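Alcohol dehydrogenase, zinc-containing (PDB 1VJ0) probably catalyses the oxidation or reduction of an alcohol–carbonyl pair as a zinc-binding member of the medium-chain dehydrogenase family. Local coordinates at residues Tyr184-Glu189 with Phe270-Thr275; Lys197-Gln202 with Leu218-Val223; Gly276-Leu281 with Ala297-Pro302; Gly291-Val296 with Thr320-Trp325. One frame throughout, in Å; residues are numbered along the deposited sequence.

Interaction 1 (Tyr184-Glu189 with Phe270-Thr275); sequences YHAFDE and FILEAT
Phe187 lays one face of its ring over the CE1 corner of Phe270, joining helix 170-188 to strand 268-273 of the parallel sheet in the Rossmann-type domain. CE2 of Phe187 lies 3.6 Å from CE1 of Phe270, near the rim of the Phe187 ring. The two planes are inclined at 34° with their centroids 4.7 Å apart, so the rings cross obliquely. Different first torsions bring them together: CG of Phe187 is anti to its carbonyl carbon (chi1 -78°), whereas CG of Phe270 is anti to the backbone N (chi1 177°) and rises from the sheet toward the helix.

Two residues along the strand, Leu272 projects from the same face and divides its branches between two helix residues. CD1 of Leu272 presses on CB of Ala186 at 3.6 Å, and its CD2 reaches CE1 of Phe187 at 4.1 Å. The small alanine lets the helix backbone come close, with CA of Ala186 7.3 Å from CA of Leu272. The axis of residues 184-188 runs roughly antiparallel to that of residues 270-273, 9.8 Å away at closest approach. Phe194 and Tyr190 also pack against Phe270, both edge-to-face, extending the aromatic cluster. No hydrogen bond links the two segments. The buried carbonyl of Ala186 is bonded instead by Ser295 OG, while Ala186 O also lies at the edge of the Phe270 ring, near the ring plane, 3.5 Å from CZ.

Interaction 2 (Lys197-Gln202 with Leu218-Val223); sequences KTVVIQ and LGAENV
Thr198 places OG1 anti to its carbonyl carbon (chi1 -71°), and Asn222 turns CG the same way relative to its own backbone (chi1 -56°), so the hydroxyl and the amide meet on one face of the sheet. The two side chains cross obliquely, with Thr198 OG1 3.0 Å from Asn222 OD1.

Beneath this pair the backbones join in parallel register, Thr198 facing Asn222 and Val199 facing Val223. Lys197 O is gripped twice, both donors lying in its carbonyl plane: Glu221 N approaches at 2.8 Å on a bent path, and Asn222 N at 3.1 Å along a straighter one. One step on, Val199 N reaches Asn222 O at 2.9 Å in an almost linear bond.

On the other face, Val199 turns CG2 anti to its carbonyl carbon, beside the backbone N, bringing CG2 of Val199 3.9 Å from CB of Ala220. Ile201 and Val223 lie side by side, pointing the same way, and touch through CD1 of Ile201 and CG1 of Val223 at 4.1 Å. Helix 206-217 covers this valine and isoleucine face through Ala215 and Val212. The helix ends in a Schellman motif at Gly219, whose positive phi turns the chain toward the second strand. Strand 198-202, helix 206-217 and strand 222-227 thus form the right-handed beta-alpha-beta crossover typical of the Rossmann fold, consistent with the glycine-rich turn that follows Gln202.

Interaction 3 (Gly276-Leu281 with Ala297-Pro302); sequences GDSRAL and AGVAVP
Val299 holds CG1 anti to its backbone N (chi1 179°), a rotamer that sets both methyls against the turn leading from strand 268-273 into helix 280-287 of the Rossmann-type domain. CG2 of Val299 rests 3.7 Å from the backbone N of Ser278, and its CG1 lies 3.8 Å from Ser278 OG. The serine hydroxyl, anti to its own carbonyl carbon (chi1 -62°), is hydrogen-bonded to Gln303.

Asp277 shapes the turn. With CG anti to N (chi1 -176°), its carboxylate folds over the type I turn from Asp277 to Ala280, and Asp277 OD1 accepts Arg279 N at 2.9 Å as a capping bond, from above the carboxylate plane. Asp277 OD1 also offers its syn lone pair to Arg279 NE, 3.1 Å away, in a nearly straight bond. OD1 lies at the guanidinium edge, in its plane, and a salt bridge, weak as a hydrogen bond, joins Arg279 NH2 to Asp277 OD2.

Where the backbones come nearest, Gly276 sets CA 3.4 Å from Gly298 O in a CA-H...O contact. Glu273 ties the segments, accepting from the backbone N atoms of Gly276, Gly298 and Val299. A water bridges the two segments, donating to Gly276 O and accepting from Ala300 N, each at 2.9 Å.

Interaction 4 (Gly291-Val296 with Thr320-Trp325); sequences GGFYSV and TFKGIW
Five backbone hydrogen bonds tie strand 292-296 to residues 320-324 in parallel register. The shortest, from Tyr294 N to Thr320 O, measures 2.7 Å and arrives nearly along the C=O axis. Next comes Lys322 N to Tyr294 O at 2.8 Å, in the carbonyl plane. The bonds from Val296 N to Lys322 O and from Ile324 N to Val296 O instead approach from above the carbonyl plane. The backbone pairing thus continues past Gly323 to Ile324. CA-H...O contacts to the same carbonyl oxygens reinforce the N-H bonds, the closest from Ser295 CA to Lys322 O at 3.3 Å.

On one face, Phe293 (chi1 -164°) lies obliquely across Thr320, with CE2 of Phe293 3.6 Å from CG2 of Thr320. The far end of the ring touches the lysine beyond: CZ of Phe293 is 3.8 Å from CB of Lys322, the two side chains running alongside. Further along, Ile324 packs CG1 4.0 Å from CB of Ser295. The opposite face carries Tyr294 and Phe321, whose planes are inclined at 42°. CD2 of Tyr294 meets CE2 of Phe321 at 3.5 Å, and the tyrosine hydroxyl bonds to Gln202.

Helix 170-188 packs on Ile324, helix 280-287 lies against Tyr294 and Phe321, and strand 268-273 flanks 292-296 on its other side. Strand 320-323 is outermost in this chain, but pairs antiparallel with a strand of a neighbouring subunit, so the sheet runs on across the interface; there Lys322 NZ bonds to Asn318 O and Thr320 OG1 of that subunit.

In the fold
Interactions 1, 2 and 4 are buried and converge on one parallel sheet: interactions 2 and 4 pair its neighbouring strands through backbone hydrogen bonds, whereas interaction 1 packs a helix on it mainly through apolar side chains, with no hydrogen bond. Interaction 3, partly buried, gathers loops that follow strands 268-273 and 292-296, and relies on methyl packing and a water. Strand 268-273 lies between the strands 198-202 and 292-296. Gln202 links three contacts, bonding Tyr294 OH of interaction 4 through OE1 and Ala280 O of interaction 3 through NE2. Interactions 1 and 2 both touch one neighbouring subunit; interactions 3 and 4, and His185 of interaction 1, meet another.

Interaction 1 (Tyr184-Glu189 with Phe270-Thr275)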
# COMPACT_ATOMS: atom_id res chain seq x y z
N TYR A 184 -12.32 -9.64 10.03
CA TYR A 184 -11.08 -9.74 9.28
C TYR A 184 -10.96 -8.63 8.24
O TYR A 184 -9.92 -7.95 8.15
CB TYR A 184 -10.79 -11.17 8.71
CG TYR A 184 -9.43 -11.08 8.11
CD1 TYR A 184 -8.31 -11.10 8.91
CD2 TYR A 184 -9.27 -10.80 6.76
CE1 TYR A 184 -7.06 -10.87 8.40
CE2 TYR A 184 -8.00 -10.59 6.23
CZ TYR A 184 -6.92 -10.61 7.05
OH TYR A 184 -5.68 -10.36 6.51
N HIS A 185 -11.99 -8.44 7.44
CA HIS A 185 -12.02 -7.40 6.43
C HIS A 185 -11.60 -6.07 7.08
O HIS A 185 -10.80 -5.28 6.55
CB HIS A 185 -13.46 -7.34 5.83
CG HIS A 185 -13.65 -6.32 4.75
ND1 HIS A 185 -14.83 -6.22 4.03
CD2 HIS A 185 -12.80 -5.43 4.20
CE1 HIS A 185 -14.71 -5.25 3.13
NE2 HIS A 185 -13.48 -4.76 3.21
N ALA A 186 -12.15 -5.80 8.25
CA ALA A 186 -11.90 -4.54 8.91
C ALA A 186 -10.47 -4.30 9.25
O ALA A 186 -9.99 -3.17 9.16
CB ALA A 186 -12.70 -4.48 10.18
N PHE A 187 -9.81 -5.35 9.71
CA PHE A 187 -8.38 -5.33 10.04
C PHE A 187 -7.51 -5.33 8.81
O PHE A 187 -6.47 -4.64 8.78
CB PHE A 187 -8.05 -6.49 10.96
CG PHE A 187 -8.45 -6.24 12.40
CD1 PHE A 187 -9.72 -6.54 12.85
CD2 PHE A 187 -7.51 -5.74 13.32
CE1 PHE A 187 -10.09 -6.29 14.18
CE2 PHE A 187 -7.85 -5.50 14.64
CZ PHE A 187 -9.19 -5.76 15.07
N ASP A 188 -7.95 -6.02 7.76
CA ASP A 188 -7.19 -6.13 6.52
C ASP A 188 -7.09 -4.78 5.82
O ASP A 188 -6.18 -4.57 5.05
CB ASP A 188 -7.89 -7.11 5.58
CG ASP A 188 -7.02 -7.59 4.47
OD1 ASP A 188 -5.94 -8.17 4.73
OD2 ASP A 188 -7.40 -7.46 3.29
N GLU A 189 -8.03 -3.88 6.08
CA GLU A 189 -7.99 -2.55 5.44
C GLU A 189 -6.90 -1.62 6.03
O GLU A 189 -6.52 -0.64 5.41
CB GLU A 189 -9.35 -1.86 5.55
CG GLU A 189 -10.43 -2.48 4.71
CD GLU A 189 -10.08 -2.45 3.22
OE1 GLU A 189 -9.65 -1.40 2.70
OE2 GLU A 189 -10.18 -3.50 2.60
N PHE A 270 -5.85 2.25 16.00
CA PHE A 270 -6.84 1.54 15.22
C PHE A 270 -8.06 1.26 16.10
O PHE A 270 -7.93 0.76 17.20
CB PHE A 270 -6.25 0.23 14.62
CG PHE A 270 -7.27 -0.61 13.83
CD1 PHE A 270 -8.14 -1.51 14.48
CD2 PHE A 270 -7.43 -0.44 12.45
CE1 PHE A 270 -9.10 -2.25 13.72
CE2 PHE A 270 -8.34 -1.21 11.71
CZ PHE A 270 -9.17 -2.10 12.36
N ILE A 271 -9.21 1.67 15.62
CA ILE A 271 -10.48 1.38 16.27
C ILE A 271 -11.40 0.58 15.37
O ILE A 271 -11.53 0.89 14.19
CB ILE A 271 -11.15 2.69 16.72
CG1 ILE A 271 -10.16 3.49 17.59
CG2 ILE A 271 -12.41 2.41 17.51
CD1 ILE A 271 -10.73 4.74 18.19
N LEU A 272 -12.14 -0.37 15.96
CA LEU A 272 -13.19 -1.10 15.27
C LEU A 272 -14.53 -0.76 15.90
O LEU A 272 -14.72 -1.00 17.11
CB LEU A 272 -12.96 -2.61 15.39
CG LEU A 272 -14.07 -3.47 14.78
CD1 LEU A 272 -14.10 -3.30 13.26
CD2 LEU A 272 -13.86 -4.89 15.18
N GLU A 273 -15.44 -0.19 15.11
CA GLU A 273 -16.81 -0.02 15.54
C GLU A 273 -17.50 -1.37 15.29
O GLU A 273 -17.63 -1.77 14.13
CB GLU A 273 -17.55 1.11 14.78
CG GLU A 273 -18.93 1.39 15.35
CD GLU A 273 -19.99 0.43 14.80
OE1 GLU A 273 -20.02 0.26 13.54
OE2 GLU A 273 -20.78 -0.13 15.58
N ALA A 274 -17.96 -2.01 16.36
CA ALA A 274 -18.63 -3.30 16.28
C ALA A 274 -19.86 -3.29 17.20
O ALA A 274 -20.25 -4.32 17.80
CB ALA A 274 -17.67 -4.39 16.64
N THR A 275 -20.48 -2.11 17.34
CA THR A 275 -21.65 -1.99 18.23
C THR A 275 -22.96 -2.09 17.52
O THR A 275 -23.96 -2.45 18.14
CB THR A 275 -21.68 -0.61 19.01
OG1 THR A 275 -21.85 0.46 18.09
CG2 THR A 275 -20.36 -0.29 19.70

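Interaction 2 (Lys197-Gln202 with Leu218-Val223)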
# COMPACT_ATOMS: atom_id res chain seq x y z
N LYS A 197 1.06 -1.58 17.89
CA LYS A 197 -0.13 -0.79 17.81
C LYS A 197 -1.13 -1.08 18.96
O LYS A 197 -1.19 -2.18 19.52
CB LYS A 197 -0.83 -0.93 16.43
CG LYS A 197 0.11 -0.67 15.21
CD LYS A 197 0.43 0.79 15.07
CE LYS A 197 1.44 1.04 13.99
NZ LYS A 197 0.89 0.57 12.66
N THR A 198 -1.94 -0.06 19.24
CA THR A 198 -3.04 -0.13 20.21
C THR A 198 -4.37 -0.12 19.45
O THR A 198 -4.61 0.79 18.64
CB THR A 198 -2.99 1.06 21.19
OG1 THR A 198 -1.89 0.90 22.07
CG2 THR A 198 -4.25 1.07 22.11
N VAL A 199 -5.16 -1.19 19.67
CA VAL A 199 -6.45 -1.45 19.07
C VAL A 199 -7.54 -1.28 20.10
O VAL A 199 -7.42 -1.80 21.22
CB VAL A 199 -6.51 -2.91 18.55
CG1 VAL A 199 -7.94 -3.28 18.17
CG2 VAL A 199 -5.52 -3.04 17.36
N VAL A 200 -8.54 -0.46 19.77
CA VAL A 200 -9.75 -0.37 20.57
C VAL A 200 -10.90 -0.96 19.78
O VAL A 200 -11.12 -0.64 18.61
CB VAL A 200 -10.07 1.07 20.99
CG1 VAL A 200 -11.43 1.18 21.71
CG2 VAL A 200 -8.96 1.65 21.86
N ILE A 201 -11.64 -1.86 20.43
CA ILE A 201 -12.83 -2.43 19.86
C ILE A 201 -14.04 -1.97 20.62
O ILE A 201 -14.10 -2.10 21.84
CB ILE A 201 -12.74 -3.95 19.89
CG1 ILE A 201 -11.58 -4.39 18.98
CG2 ILE A 201 -14.07 -4.57 19.43
CD1 ILE A 201 -11.11 -5.79 19.24
N GLN A 202 -15.03 -1.46 19.88
CA GLN A 202 -16.31 -1.01 20.47
C GLN A 202 -17.32 -2.08 20.20
O GLN A 202 -17.66 -2.33 19.03
CB GLN A 202 -16.79 0.31 19.85
CG GLN A 202 -15.81 1.45 19.92
CD GLN A 202 -16.28 2.66 19.15
OE1 GLN A 202 -16.26 2.66 17.91
NE2 GLN A 202 -16.77 3.67 19.88
N LEU A 218 -2.64 -10.85 14.62
CA LEU A 218 -1.87 -9.98 13.71
C LEU A 218 -0.76 -9.22 14.44
O LEU A 218 0.05 -8.55 13.81
CB LEU A 218 -2.81 -9.00 13.02
CG LEU A 218 -3.88 -9.65 12.13
CD1 LEU A 218 -4.77 -8.63 11.49
CD2 LEU A 218 -3.25 -10.56 11.08
N GLY A 219 -0.71 -9.36 15.75
CA GLY A 219 0.43 -8.88 16.52
C GLY A 219 0.25 -7.53 17.17
O GLY A 219 1.25 -6.89 17.54
N ALA A 220 -1.00 -7.11 17.40
CA ALA A 220 -1.23 -5.85 18.11
C ALA A 220 -0.60 -5.88 19.47
O ALA A 220 -0.58 -6.93 20.13
CB ALA A 220 -2.71 -5.58 18.28
N GLU A 221 -0.11 -4.73 19.91
CA GLU A 221 0.49 -4.67 21.22
C GLU A 221 -0.53 -4.62 22.35
O GLU A 221 -0.41 -5.31 23.39
CB GLU A 221 1.41 -3.46 21.31
CG GLU A 221 2.17 -3.40 22.63
CD GLU A 221 3.13 -2.22 22.66
OE1 GLU A 221 4.04 -2.18 21.81
OE2 GLU A 221 2.94 -1.33 23.51
N ASN A 222 -1.51 -3.74 22.21
CA ASN A 222 -2.57 -3.61 23.20
C ASN A 222 -3.94 -3.76 22.54
O ASN A 222 -4.20 -3.20 21.47
CB ASN A 222 -2.55 -2.22 23.86
CG ASN A 222 -1.24 -1.88 24.49
OD1 ASN A 222 -0.62 -0.85 24.17
ND2 ASN A 222 -0.82 -2.70 25.39
N VAL A 223 -4.82 -4.52 23.20
CA VAL A 223 -6.20 -4.70 22.70
C VAL A 223 -7.18 -4.31 23.81
O VAL A 223 -7.11 -4.85 24.95
CB VAL A 223 -6.47 -6.15 22.20
CG1 VAL A 223 -7.96 -6.31 21.81
CG2 VAL A 223 -5.54 -6.52 21.02

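Interaction 3 (Gly276-Leu281 with Ala297-Pro302)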
# COMPACT_ATOMS: atom_id res chain seq x y z
N GLY A 276 -23.02 -1.68 16.25
CA GLY A 276 -24.32 -1.53 15.58
C GLY A 276 -25.04 -0.21 15.80
O GLY A 276 -26.14 0.02 15.30
N ASP A 277 -24.43 0.68 16.56
CA ASP A 277 -25.02 1.96 16.86
C ASP A 277 -24.15 3.08 16.30
O ASP A 277 -22.98 3.20 16.63
CB ASP A 277 -25.10 2.08 18.35
CG ASP A 277 -25.79 3.35 18.81
OD1 ASP A 277 -26.05 4.29 18.03
OD2 ASP A 277 -26.12 3.45 19.98
N SER A 278 -24.73 3.90 15.44
CA SER A 278 -24.01 4.99 14.77
C SER A 278 -23.37 5.94 15.80
O SER A 278 -22.33 6.51 15.54
CB SER A 278 -24.93 5.75 13.83
OG SER A 278 -25.46 4.93 12.77
N ARG A 279 -24.00 6.07 16.98
CA ARG A 279 -23.53 6.98 18.00
C ARG A 279 -22.16 6.58 18.56
O ARG A 279 -21.53 7.40 19.19
CB ARG A 279 -24.51 7.10 19.13
CG ARG A 279 -25.80 7.77 18.67
CD ARG A 279 -26.87 7.77 19.68
NE ARG A 279 -27.34 6.41 19.90
CZ ARG A 279 -28.25 6.09 20.82
NH1 ARG A 279 -28.78 7.03 21.61
NH2 ARG A 279 -28.64 4.83 20.97
N ALA A 280 -21.74 5.34 18.35
CA ALA A 280 -20.39 4.91 18.75
C ALA A 280 -19.29 5.82 18.18
O ALA A 280 -18.26 5.96 18.79
CB ALA A 280 -20.15 3.47 18.34
N LEU A 281 -19.49 6.39 16.98
CA LEU A 281 -18.48 7.24 16.37
C LEU A 281 -18.24 8.48 17.20
O LEU A 281 -17.17 9.07 17.09
CB LEU A 281 -18.88 7.67 14.93
CG LEU A 281 -18.44 6.68 13.85
CD1 LEU A 281 -19.03 5.29 14.08
CD2 LEU A 281 -18.85 7.26 12.51
N ALA A 297 -17.68 -1.15 11.06
CA ALA A 297 -18.20 -2.44 10.54
C ALA A 297 -19.48 -2.92 11.21
O ALA A 297 -20.07 -3.86 10.73
CB ALA A 297 -17.16 -3.50 10.61
N GLY A 298 -19.95 -2.29 12.29
CA GLY A 298 -21.07 -2.89 13.07
C GLY A 298 -22.42 -2.36 12.65
O GLY A 298 -23.41 -3.09 12.66
N VAL A 299 -22.49 -1.07 12.34
CA VAL A 299 -23.76 -0.46 11.92
C VAL A 299 -24.29 -1.19 10.69
O VAL A 299 -23.62 -1.28 9.64
CB VAL A 299 -23.62 1.01 11.63
CG1 VAL A 299 -24.92 1.57 11.18
CG2 VAL A 299 -23.06 1.77 12.86
N ALA A 300 -25.49 -1.72 10.84
CA ALA A 300 -26.07 -2.65 9.88
C ALA A 300 -27.44 -2.25 9.30
O ALA A 300 -27.99 -2.96 8.46
CB ALA A 300 -26.15 -4.02 10.49
N VAL A 301 -27.99 -1.12 9.72
CA VAL A 301 -29.26 -0.63 9.17
C VAL A 301 -29.24 0.89 9.16
O VAL A 301 -28.49 1.50 9.93
CB VAL A 301 -30.50 -1.03 10.01
CG1 VAL A 301 -30.76 -2.58 10.00
CG2 VAL A 301 -30.43 -0.46 11.43
N PRO A 302 -30.05 1.51 8.30
CA PRO A 302 -30.13 2.95 8.27
C PRO A 302 -30.52 3.44 9.66
O PRO A 302 -31.36 2.82 10.30
CB PRO A 302 -31.23 3.23 7.28
CG PRO A 302 -31.32 2.06 6.46
CD PRO A 302 -30.87 0.89 7.26
O HOH W 1 -26.97 -1.89 13.32

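Interaction 4 (Gly291-Val296 with Thr320-Trp325)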
# COMPACT_ATOMS: atom_id res chain seq x y z
N GLY A 291 -3.70 10.80 12.95
CA GLY A 291 -3.20 9.82 11.95
C GLY A 291 -3.83 8.44 12.09
O GLY A 291 -3.50 7.54 11.32
N GLY A 292 -4.73 8.28 13.06
CA GLY A 292 -5.39 7.03 13.36
C GLY A 292 -6.36 6.50 12.30
O GLY A 292 -6.79 7.24 11.37
N PHE A 293 -6.70 5.21 12.44
CA PHE A 293 -7.57 4.49 11.50
C PHE A 293 -8.79 3.89 12.16
O PHE A 293 -8.71 3.18 13.15
CB PHE A 293 -6.70 3.43 10.80
CG PHE A 293 -7.29 2.86 9.56
CD1 PHE A 293 -8.31 1.94 9.64
CD2 PHE A 293 -6.77 3.16 8.33
CE1 PHE A 293 -8.84 1.38 8.50
CE2 PHE A 293 -7.26 2.58 7.19
CZ PHE A 293 -8.33 1.68 7.29
N TYR A 294 -9.97 4.22 11.67
CA TYR A 294 -11.20 3.79 12.29
C TYR A 294 -12.00 2.97 11.27
O TYR A 294 -12.53 3.54 10.34
CB TYR A 294 -11.96 5.03 12.68
CG TYR A 294 -13.09 4.92 13.68
CD1 TYR A 294 -13.60 3.70 14.13
CD2 TYR A 294 -13.56 6.07 14.25
CE1 TYR A 294 -14.64 3.66 15.06
CE2 TYR A 294 -14.58 6.03 15.20
CZ TYR A 294 -15.11 4.82 15.60
OH TYR A 294 -16.09 4.84 16.57
N SER A 295 -12.09 1.65 11.45
CA SER A 295 -12.89 0.77 10.62
C SER A 295 -14.25 0.69 11.25
O SER A 295 -14.37 0.30 12.41
CB SER A 295 -12.33 -0.66 10.53
OG SER A 295 -11.24 -0.70 9.61
N VAL A 296 -15.26 1.02 10.46
CA VAL A 296 -16.63 1.02 10.91
C VAL A 296 -17.36 -0.15 10.26
O VAL A 296 -17.66 -0.13 9.07
CB VAL A 296 -17.31 2.36 10.62
CG1 VAL A 296 -18.68 2.36 11.16
CG2 VAL A 296 -16.49 3.49 11.22
N THR A 320 -8.36 8.47 9.17
CA THR A 320 -9.05 7.65 8.17
C THR A 320 -10.24 6.98 8.83
O THR A 320 -10.09 6.27 9.85
CB THR A 320 -8.10 6.56 7.59
OG1 THR A 320 -6.95 7.18 7.01
CG2 THR A 320 -8.73 5.80 6.44
N PHE A 321 -11.43 7.21 8.27
CA PHE A 321 -12.64 6.45 8.62
C PHE A 321 -12.96 5.58 7.44
O PHE A 321 -13.03 6.07 6.27
CB PHE A 321 -13.86 7.36 8.87
CG PHE A 321 -13.80 8.16 10.20
CD1 PHE A 321 -12.82 9.11 10.42
CD2 PHE A 321 -14.78 8.01 11.17
CE1 PHE A 321 -12.79 9.86 11.61
CE2 PHE A 321 -14.72 8.72 12.36
CZ PHE A 321 -13.74 9.65 12.57
N LYS A 322 -13.07 4.29 7.68
CA LYS A 322 -13.24 3.35 6.57
C LYS A 322 -14.44 2.47 6.86
O LYS A 322 -14.39 1.71 7.80
CB LYS A 322 -11.98 2.48 6.48
CG LYS A 322 -12.01 1.35 5.47
CD LYS A 322 -11.88 1.88 4.06
CE LYS A 322 -12.56 1.01 3.05
NZ LYS A 322 -12.77 1.72 1.72
N GLY A 323 -15.51 2.56 6.05
CA GLY A 323 -16.63 1.66 6.26
C GLY A 323 -16.31 0.28 5.70
O GLY A 323 -15.62 0.17 4.67
N ILE A 324 -16.85 -0.75 6.34
CA ILE A 324 -16.58 -2.15 6.00
C ILE A 324 -17.89 -2.87 5.61
O ILE A 324 -18.82 -2.99 6.44
CB ILE A 324 -15.87 -2.89 7.18
CG1 ILE A 324 -14.65 -2.13 7.64
CG2 ILE A 324 -15.57 -4.35 6.79
CD1 ILE A 324 -13.56 -1.98 6.63
N TRP A 325 -17.97 -3.29 4.35
CA TRP A 325 -19.12 -4.01 3.86
C TRP A 325 -18.75 -5.50 3.66
O TRP A 325 -17.93 -5.82 2.80
CB TRP A 325 -19.62 -3.42 2.53
CG TRP A 325 -20.87 -4.11 2.09
CD1 TRP A 325 -21.07 -4.87 0.97
CD2 TRP A 325 -22.08 -4.11 2.80
NE1 TRP A 325 -22.36 -5.34 0.94
CE2 TRP A 325 -23.00 -4.88 2.06
CE3 TRP A 325 -22.51 -3.50 4.00
CZ2 TRP A 325 -24.31 -5.10 2.49
CZ3 TRP A 325 -23.80 -3.74 4.44
CH2 TRP A 325 -24.70 -4.53 3.67